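Local coordinates for non-toxic crystal protein (Bacillus thuringiensis, PDB 2D42), which is a non-toxic parasporal crystal protein of unknown function that closely resembles the aerolysin-type beta-pore-forming toxins in structure, at residues T100-A105 with R117-G122; L40-P45 with T167-V172; G96-G101 with A123-N128. All blocks are in the same frame, centred on the assembly; numbering follows the deposited sequence.

Interactions 1 and 3 belong to the same hairpin of strands 101-109 and 114-122: interaction 1 pairs the strands, and interaction 3 ties the two loops at their open end, sharing T100 and G101. Interaction 2 is part of the larger sheet, where strand 36-43 lies beside strand 150-185. Y103, F120, A42 and L169 are buried, while K102, F104, D41, R43 and N98 are exposed. The apolar faces of interactions 1 and 2 meet where Y103 and A105 pack on L40, A42 and I44. Their other faces are mixed, with charged side chains among apolar ones, and a salt bridge in interaction 2. Interaction 3 relies on side-chain hydrogen bonds. L40 touches I99 and V124, linking interactions 2 and 3.

Interaction 1: T100-A105 with R117-G122; sequences TGKYFA and RIAFEG
Y103 and F120 sit opposite each other as a hydrogen-bonded pair in an antiparallel beta hairpin made by strands 101-109 and 114-122. In the beta-pore-forming toxins of this family, the segment that inserts into membranes is thought to be such an amphipathic hairpin. This one also has an apolar and a more polar face. On the apolar face, the F120 ring reaches across to Y103. Its CG sits between the backbone N and the carbonyl carbon. Y103 CB rests over one face of the F120 ring, 3.6 Å from the ring centroid, in a CH-pi contact. CB is offset toward the rim, and F120 CZ is its nearest ring atom. The two rings are oblique, with planes 38° apart. Y103 CG lies anti to the carbonyl carbon, and one face of its ring covers G101 C of its own strand. A105 CB meets I118 CG1 on the same side of the sheet. L40 and A42 of strand 36-43 pack on Y103, and I228 of strand 219-244 packs on F120. The apolar face therefore looks inward.

The other face carries K102, F104, A119 and E121. F104 CE1 presses on A119 CB at 3.3 Å, obliquely to the ring. R117 brings NE within 3.6 Å of F104 CD1, which lies at the edge of the guanidinium. The two planes are 55° apart, so this is no flat stack. K102 lays CE against A119 CB. The bend at chi4 then turns K102 NZ, which stays 4.2 Å from E121 OE2, beyond a salt bridge.

Six backbone hydrogen bonds join the strands, two at each of the pairs G101-G122, Y103-F120 and A105-I118. The bond from G101 N to G122 O is 2.7 Å long and nearly straight at the hydrogen, 174°.

Interaction 2: L40-P45 with T167-V172; sequences LDARIP and TVLECV
An antiparallel strand pair of the large sheet, 36-43 with 150-185, is bridged by the salt bridge of R43 and E170. Long strands such as 150-185 are characteristic of the elongated aerolysin-type fold. R43 NH2 donates to E170 OE1 at 2.6 Å. OE1 is met on its syn side, but 31° out of the carboxylate plane. R43 NE adds a weak bond to the same oxygen. The guanidinium and carboxylate planes are turned 70° apart, and OE1 takes both N-H groups.

V168 lies beside R43, with both side chains pointing the same way. V168 CG1, anti to the backbone N (chi1 172°), sits over one face of the guanidinium, 3.6 Å from R43 NH2 and offset toward the rim. V168 CG2 meets P45 CD, just after strand 36-43 ends.

D41 is on this face too. Its OD2 lies 4.4 Å from E170 OE2; R43 probably offsets that repulsion.

On the other face A42 CB touches L169 CD2. T89 of strand 71-94 lies against L169.

D41 with E170 and R43 with V168 are hydrogen-bonded pairs, each with two backbone bonds. At the L40 end of the contact, L40 CD1 packs on C171 CB at 3.5 Å.

Interaction 3: G96-G101 with A123-N128; sequences GTNITG and AVTNEN
The side-chain amides of N98 and N126 are set crosswise, with their planes 85° apart. N126 ND2 stands above the plane of the N98 amide and points an N-H at OD1. The bond is 2.9 Å long and nearly straight, 169° at the hydrogen. N98 OD1 lies almost in the amide plane of N126. T125 OG1 comes to the same oxygen within the N98 amide plane, on a lone pair, at 2.6 Å. N98 OD1 is thus gripped by two donors from different directions, which should fix the rotation of the amide.

T125 OG1 also accepts a hydrogen bond from I99 N, at 3.3 Å. The hydroxyl therefore relays between the side chain of N98 and the backbone of the next residue. Its place between the backbone N and carbonyl carbon of T125 (chi1 59°) leaves CG2 anti to the carbonyl carbon. T125 CG2 in turn lies 3.5 Å from T97 O.

These two loops flank the hairpin of strands 101-109 and 114-122. Segment 96-101 enters it from strand 71-94, and segment 123-128 leaves it for strand 129-146. The contact holds the loops together beyond the last hairpin pair, G101 with G122. N126 has further bonds: its ND2 also hydrogen-bonds with Y130 OH, and its OD1 accepts from N128 N in an Asx turn, which braces the amide that reaches N98.

Nearer the strands, A123 CB lies close to I99 O. Beyond it, I99 packs on I37 and L40 of strand 36-43. A123 CA makes a CA-H...O contact with I99 O at 3.3 Å.

Interaction 1: T100-A105 with R117-G122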
loop_
_atom_site.group_PDB
_atom_site.type_symbol
_atom_site.label_atom_id
_atom_site.label_comp_id
_atom_site.label_asym_id
_atom_site.label_seq_id
_atom_site.Cartn_x
_atom_site.Cartn_y
_atom_site.Cartn_z
ATOM N N THR A 100 -4.614 8.493 -3.139
ATOM C CA THR A 100 -4.551 7.100 -2.748
ATOM C C THR A 100 -3.794 6.307 -3.806
ATOM O O THR A 100 -4.156 6.327 -4.976
ATOM C CB THR A 100 -5.954 6.514 -2.588
ATOM O OG1 THR A 100 -6.603 7.147 -1.477
ATOM C CG2 THR A 100 -5.879 5.015 -2.339
ATOM N N GLY A 101 -2.727 5.630 -3.395
ATOM C CA GLY A 101 -1.957 4.831 -4.334
ATOM C C GLY A 101 -2.184 3.334 -4.155
ATOM O O GLY A 101 -2.562 2.881 -3.073
ATOM N N LYS A 102 -1.965 2.569 -5.221
ATOM C CA LYS A 102 -2.118 1.113 -5.183
ATOM C C LYS A 102 -0.696 0.557 -5.213
ATOM O O LYS A 102 0.113 0.990 -6.034
ATOM C CB LYS A 102 -2.887 0.626 -6.412
ATOM C CG LYS A 102 -3.747 -0.614 -6.186
ATOM C CD LYS A 102 -2.960 -1.783 -5.597
ATOM C CE LYS A 102 -3.822 -3.039 -5.537
ATOM N NZ LYS A 102 -5.136 -2.794 -4.872
ATOM N N TYR A 103 -0.384 -0.384 -4.324
ATOM C CA TYR A 103 0.970 -0.948 -4.262
ATOM C C TYR A 103 0.992 -2.480 -4.181
ATOM O O TYR A 103 -0.033 -3.113 -3.937
ATOM C CB TYR A 103 1.710 -0.380 -3.052
ATOM C CG TYR A 103 1.624 1.127 -2.910
ATOM C CD1 TYR A 103 2.384 1.973 -3.717
ATOM C CD2 TYR A 103 0.788 1.704 -1.957
ATOM C CE1 TYR A 103 2.316 3.358 -3.571
ATOM C CE2 TYR A 103 0.712 3.087 -1.805
ATOM C CZ TYR A 103 1.480 3.905 -2.609
ATOM O OH TYR A 103 1.439 5.265 -2.419
ATOM N N PHE A 104 2.175 -3.060 -4.382
ATOM C CA PHE A 104 2.363 -4.511 -4.345
ATOM C C PHE A 104 3.719 -4.868 -3.737
ATOM O O PHE A 104 4.616 -4.031 -3.652
ATOM C CB PHE A 104 2.281 -5.098 -5.756
ATOM C CG PHE A 104 0.898 -5.076 -6.343
ATOM C CD1 PHE A 104 0.017 -6.138 -6.133
ATOM C CD2 PHE A 104 0.464 -3.982 -7.091
ATOM C CE1 PHE A 104 -1.272 -6.109 -6.661
ATOM C CE2 PHE A 104 -0.826 -3.945 -7.623
ATOM C CZ PHE A 104 -1.695 -5.013 -7.405
ATOM N N ALA A 105 3.856 -6.116 -3.310
ATOM C CA ALA A 105 5.099 -6.590 -2.721
ATOM C C ALA A 105 5.119 -8.113 -2.737
ATOM O O ALA A 105 4.126 -8.760 -2.394
ATOM C CB ALA A 105 5.233 -6.077 -1.301
ATOM N N ARG A 117 2.345 -12.659 -3.083
ATOM C CA ARG A 117 2.348 -11.272 -3.554
ATOM C C ARG A 117 1.163 -10.564 -2.909
ATOM O O ARG A 117 0.025 -10.950 -3.131
ATOM C CB ARG A 117 2.196 -11.211 -5.081
ATOM C CG ARG A 117 2.498 -9.829 -5.682
ATOM C CD ARG A 117 2.211 -9.772 -7.191
ATOM N NE ARG A 117 0.831 -9.368 -7.443
ATOM C CZ ARG A 117 -0.056 -10.066 -8.149
ATOM N NH1 ARG A 117 0.277 -11.228 -8.698
ATOM N NH2 ARG A 117 -1.289 -9.596 -8.296
ATOM N N ILE A 118 1.425 -9.543 -2.104
ATOM C CA ILE A 118 0.336 -8.819 -1.464
ATOM C C ILE A 118 0.052 -7.538 -2.239
ATOM O O ILE A 118 0.881 -7.076 -3.029
ATOM C CB ILE A 118 0.667 -8.402 -0.019
ATOM C CG1 ILE A 118 1.808 -7.379 -0.027
ATOM C CG2 ILE A 118 1.022 -9.629 0.827
ATOM C CD1 ILE A 118 1.929 -6.618 1.258
ATOM N N ALA A 119 -1.126 -6.975 -1.996
ATOM C CA ALA A 119 -1.547 -5.736 -2.628
ATOM C C ALA A 119 -2.100 -4.878 -1.503
ATOM O O ALA A 119 -2.731 -5.395 -0.567
ATOM C CB ALA A 119 -2.636 -6.004 -3.671
ATOM N N PHE A 120 -1.828 -3.579 -1.569
ATOM C CA PHE A 120 -2.324 -2.657 -0.563
ATOM C C PHE A 120 -2.489 -1.249 -1.116
ATOM O O PHE A 120 -1.970 -0.924 -2.197
ATOM C CB PHE A 120 -1.403 -2.662 0.670
ATOM C CG PHE A 120 0.009 -2.181 0.411
ATOM C CD1 PHE A 120 0.385 -0.879 0.740
ATOM C CD2 PHE A 120 0.977 -3.047 -0.083
ATOM C CE1 PHE A 120 1.704 -0.450 0.588
ATOM C CE2 PHE A 120 2.300 -2.632 -0.243
ATOM C CZ PHE A 120 2.667 -1.329 0.096
ATOM N N GLU A 121 -3.256 -0.432 -0.400
ATOM C CA GLU A 121 -3.478 0.950 -0.806
ATOM C C GLU A 121 -3.043 1.845 0.339
ATOM O O GLU A 121 -3.036 1.433 1.508
ATOM C CB GLU A 121 -4.954 1.208 -1.122
ATOM C CG GLU A 121 -5.476 0.466 -2.329
ATOM C CD GLU A 121 -6.927 0.811 -2.637
ATOM O OE1 GLU A 121 -7.644 1.260 -1.720
ATOM O OE2 GLU A 121 -7.357 0.619 -3.792
ATOM N N GLY A 122 -2.680 3.075 0.003
ATOM C CA GLY A 122 -2.240 4.006 1.019
ATOM C C GLY A 122 -2.057 5.396 0.444
ATOM O O GLY A 122 -2.013 5.578 -0.777
#

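Interaction 2: L40-P45 with T167-V172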
loop_
_atom_site.group_PDB
_atom_site.type_symbol
_atom_site.label_atom_id
_atom_site.label_comp_id
_atom_site.label_asym_id
_atom_site.label_seq_id
_atom_site.Cartn_x
_atom_site.Cartn_y
_atom_site.Cartn_z
ATOM N N LEU A 40 4.155 7.715 -7.239
ATOM C CA LEU A 40 3.990 7.137 -5.906
ATOM C C LEU A 40 4.519 5.702 -5.836
ATOM O O LEU A 40 4.147 4.853 -6.646
ATOM C CB LEU A 40 2.514 7.134 -5.542
ATOM C CG LEU A 40 1.991 7.960 -4.371
ATOM C CD1 LEU A 40 2.937 9.078 -3.987
ATOM C CD2 LEU A 40 0.629 8.486 -4.773
ATOM N N ASP A 41 5.380 5.428 -4.862
ATOM C CA ASP A 41 5.920 4.080 -4.707
ATOM C C ASP A 41 6.064 3.719 -3.232
ATOM O O ASP A 41 6.349 4.572 -2.391
ATOM C CB ASP A 41 7.276 3.956 -5.409
ATOM C CG ASP A 41 7.596 2.519 -5.817
ATOM O OD1 ASP A 41 6.803 1.604 -5.500
ATOM O OD2 ASP A 41 8.641 2.306 -6.462
ATOM N N ALA A 42 5.852 2.447 -2.927
ATOM C CA ALA A 42 5.957 1.966 -1.556
ATOM C C ALA A 42 6.619 0.603 -1.562
ATOM O O ALA A 42 6.040 -0.372 -2.035
ATOM C CB ALA A 42 4.580 1.871 -0.928
ATOM N N ARG A 43 7.839 0.537 -1.048
ATOM C CA ARG A 43 8.546 -0.727 -1.008
ATOM C C ARG A 43 8.771 -1.190 0.423
ATOM O O ARG A 43 8.692 -0.399 1.365
ATOM C CB ARG A 43 9.875 -0.631 -1.771
ATOM C CG ARG A 43 10.777 0.523 -1.391
ATOM C CD ARG A 43 11.843 0.735 -2.475
ATOM N NE ARG A 43 12.684 1.902 -2.216
ATOM C CZ ARG A 43 13.575 1.985 -1.232
ATOM N NH1 ARG A 43 13.756 0.965 -0.401
ATOM N NH2 ARG A 43 14.285 3.096 -1.072
ATOM N N ILE A 44 9.034 -2.484 0.566
ATOM C CA ILE A 44 9.261 -3.114 1.859
ATOM C C ILE A 44 10.709 -3.580 1.918
ATOM O O ILE A 44 11.076 -4.587 1.317
ATOM C CB ILE A 44 8.292 -4.304 2.021
ATOM C CG1 ILE A 44 6.857 -3.779 1.920
ATOM C CG2 ILE A 44 8.547 -5.046 3.345
ATOM C CD1 ILE A 44 5.816 -4.853 1.863
ATOM N N PRO A 45 11.558 -2.844 2.643
ATOM C CA PRO A 45 12.968 -3.239 2.730
ATOM C C PRO A 45 13.248 -4.646 3.274
ATOM O O PRO A 45 14.254 -5.244 2.926
ATOM C CB PRO A 45 13.590 -2.120 3.569
ATOM C CG PRO A 45 12.442 -1.614 4.386
ATOM C CD PRO A 45 11.296 -1.620 3.421
ATOM N N THR A 167 7.447 0.384 5.699
ATOM C CA THR A 167 7.516 0.654 4.268
ATOM C C THR A 167 8.326 1.915 4.025
ATOM O O THR A 167 8.397 2.791 4.883
ATOM C CB THR A 167 6.125 0.880 3.659
ATOM O OG1 THR A 167 5.504 1.995 4.310
ATOM C CG2 THR A 167 5.248 -0.370 3.806
ATOM N N VAL A 168 8.952 1.987 2.859
ATOM C CA VAL A 168 9.715 3.159 2.472
ATOM C C VAL A 168 8.814 3.785 1.417
ATOM O O VAL A 168 8.489 3.151 0.420
ATOM C CB VAL A 168 11.088 2.785 1.867
ATOM C CG1 VAL A 168 11.762 4.037 1.289
ATOM C CG2 VAL A 168 11.987 2.183 2.962
ATOM N N LEU A 169 8.369 5.012 1.659
ATOM C CA LEU A 169 7.474 5.661 0.709
ATOM C C LEU A 169 8.255 6.623 -0.158
ATOM O O LEU A 169 9.072 7.391 0.339
ATOM C CB LEU A 169 6.355 6.387 1.462
ATOM C CG LEU A 169 5.595 5.492 2.454
ATOM C CD1 LEU A 169 4.561 6.326 3.208
ATOM C CD2 LEU A 169 4.920 4.332 1.706
ATOM N N GLU A 170 8.003 6.574 -1.461
ATOM C CA GLU A 170 8.711 7.435 -2.399
ATOM C C GLU A 170 7.787 8.078 -3.416
ATOM O O GLU A 170 6.710 7.570 -3.690
ATOM C CB GLU A 170 9.779 6.622 -3.139
ATOM C CG GLU A 170 10.918 6.162 -2.246
ATOM C CD GLU A 170 11.836 5.167 -2.931
ATOM O OE1 GLU A 170 12.913 4.878 -2.376
ATOM O OE2 GLU A 170 11.483 4.666 -4.015
ATOM N N CYS A 171 8.221 9.214 -3.960
ATOM C CA CYS A 171 7.467 9.920 -4.985
ATOM C C CYS A 171 8.309 11.069 -5.517
ATOM O O CYS A 171 9.331 11.430 -4.928
ATOM C CB CYS A 171 6.132 10.447 -4.435
ATOM S SG CYS A 171 6.215 11.775 -3.184
ATOM N N VAL A 172 7.895 11.614 -6.652
ATOM C CA VAL A 172 8.591 12.735 -7.258
ATOM C C VAL A 172 7.762 13.991 -6.998
ATOM O O VAL A 172 6.536 13.985 -7.147
ATOM C CB VAL A 172 8.744 12.548 -8.780
ATOM C CG1 VAL A 172 9.372 13.795 -9.395
ATOM C CG2 VAL A 172 9.596 11.314 -9.069
#

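Interaction 3: G96-G101 with A123-N128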
loop_
_atom_site.group_PDB
_atom_site.type_symbol
_atom_site.label_atom_id
_atom_site.label_comp_id
_atom_site.label_asym_id
_atom_site.label_seq_id
_atom_site.Cartn_x
_atom_site.Cartn_y
_atom_site.Cartn_z
ATOM N N GLY A 96 -1.594 19.422 -0.785
ATOM C CA GLY A 96 -2.917 19.904 -0.428
ATOM C C GLY A 96 -4.063 19.001 -0.850
ATOM O O GLY A 96 -5.216 19.260 -0.505
ATOM N N THR A 97 -3.761 17.943 -1.595
ATOM C CA THR A 97 -4.796 17.010 -2.049
ATOM C C THR A 97 -4.430 15.575 -1.686
ATOM O O THR A 97 -3.299 15.141 -1.914
ATOM C CB THR A 97 -4.980 17.075 -3.578
ATOM O OG1 THR A 97 -5.341 18.406 -3.958
ATOM C CG2 THR A 97 -6.075 16.109 -4.031
ATOM N N ASN A 98 -5.374 14.830 -1.121
ATOM C CA ASN A 98 -5.066 13.453 -0.766
ATOM C C ASN A 98 -5.018 12.582 -2.007
ATOM O O ASN A 98 -5.836 12.726 -2.909
ATOM C CB ASN A 98 -6.073 12.907 0.241
ATOM C CG ASN A 98 -5.752 13.336 1.655
ATOM O OD1 ASN A 98 -4.600 13.266 2.087
ATOM N ND2 ASN A 98 -6.763 13.777 2.388
ATOM N N ILE A 99 -4.032 11.698 -2.056
ATOM C CA ILE A 99 -3.869 10.794 -3.189
ATOM C C ILE A 99 -3.726 9.364 -2.689
ATOM O O ILE A 99 -2.831 9.057 -1.904
ATOM C CB ILE A 99 -2.606 11.110 -3.998
ATOM C CG1 ILE A 99 -2.577 12.583 -4.398
ATOM C CG2 ILE A 99 -2.563 10.237 -5.245
ATOM C CD1 ILE A 99 -1.223 13.018 -4.908
ATOM N N THR A 100 -4.614 8.493 -3.139
ATOM C CA THR A 100 -4.551 7.100 -2.748
ATOM C C THR A 100 -3.794 6.307 -3.806
ATOM O O THR A 100 -4.156 6.327 -4.976
ATOM C CB THR A 100 -5.954 6.514 -2.588
ATOM O OG1 THR A 100 -6.603 7.147 -1.477
ATOM C CG2 THR A 100 -5.879 5.015 -2.339
ATOM N N GLY A 101 -2.727 5.630 -3.395
ATOM C CA GLY A 101 -1.957 4.831 -4.334
ATOM C C GLY A 101 -2.184 3.334 -4.155
ATOM O O GLY A 101 -2.562 2.881 -3.073
ATOM N N ALA A 123 -1.955 6.378 1.328
ATOM C CA ALA A 123 -1.782 7.761 0.916
ATOM C C ALA A 123 -0.557 8.312 1.621
ATOM O O ALA A 123 -0.448 8.224 2.844
ATOM C CB ALA A 123 -3.024 8.578 1.292
ATOM N N VAL A 124 0.374 8.859 0.849
ATOM C CA VAL A 124 1.580 9.429 1.438
ATOM C C VAL A 124 1.230 10.831 1.930
ATOM O O VAL A 124 2.033 11.480 2.597
ATOM C CB VAL A 124 2.726 9.550 0.393
ATOM C CG1 VAL A 124 2.374 10.609 -0.662
ATOM C CG2 VAL A 124 4.030 9.906 1.091
ATOM N N THR A 125 0.011 11.262 1.614
ATOM C CA THR A 125 -0.469 12.601 1.948
ATOM C C THR A 125 -1.110 12.813 3.310
ATOM O O THR A 125 -1.441 13.946 3.666
ATOM C CB THR A 125 -1.465 13.094 0.888
ATOM O OG1 THR A 125 -2.569 12.186 0.813
ATOM C CG2 THR A 125 -0.788 13.180 -0.473
ATOM N N ASN A 126 -1.303 11.739 4.068
ATOM C CA ASN A 126 -1.887 11.872 5.393
ATOM C C ASN A 126 -1.512 10.674 6.263
ATOM O O ASN A 126 -0.944 9.696 5.778
ATOM C CB ASN A 126 -3.411 12.020 5.294
ATOM C CG ASN A 126 -4.088 10.760 4.802
ATOM O OD1 ASN A 126 -4.006 9.709 5.443
ATOM N ND2 ASN A 126 -4.767 10.857 3.663
ATOM N N GLU A 127 -1.827 10.747 7.549
ATOM C CA GLU A 127 -1.481 9.664 8.451
ATOM C C GLU A 127 -2.658 8.777 8.814
ATOM O O GLU A 127 -2.627 8.098 9.839
ATOM C CB GLU A 127 -0.843 10.231 9.722
ATOM C CG GLU A 127 0.450 10.989 9.468
ATOM C CD GLU A 127 1.048 11.572 10.737
ATOM O OE1 GLU A 127 1.259 10.806 11.698
ATOM O OE2 GLU A 127 1.317 12.790 10.772
ATOM N N ASN A 128 -3.694 8.776 7.978
ATOM C CA ASN A 128 -4.863 7.954 8.245
ATOM C C ASN A 128 -4.611 6.506 7.838
ATOM O O ASN A 128 -3.726 6.208 7.036
ATOM C CB ASN A 128 -6.096 8.470 7.488
ATOM C CG ASN A 128 -6.403 9.936 7.775
ATOM O OD1 ASN A 128 -6.263 10.406 8.902
ATOM N ND2 ASN A 128 -6.845 10.658 6.747
#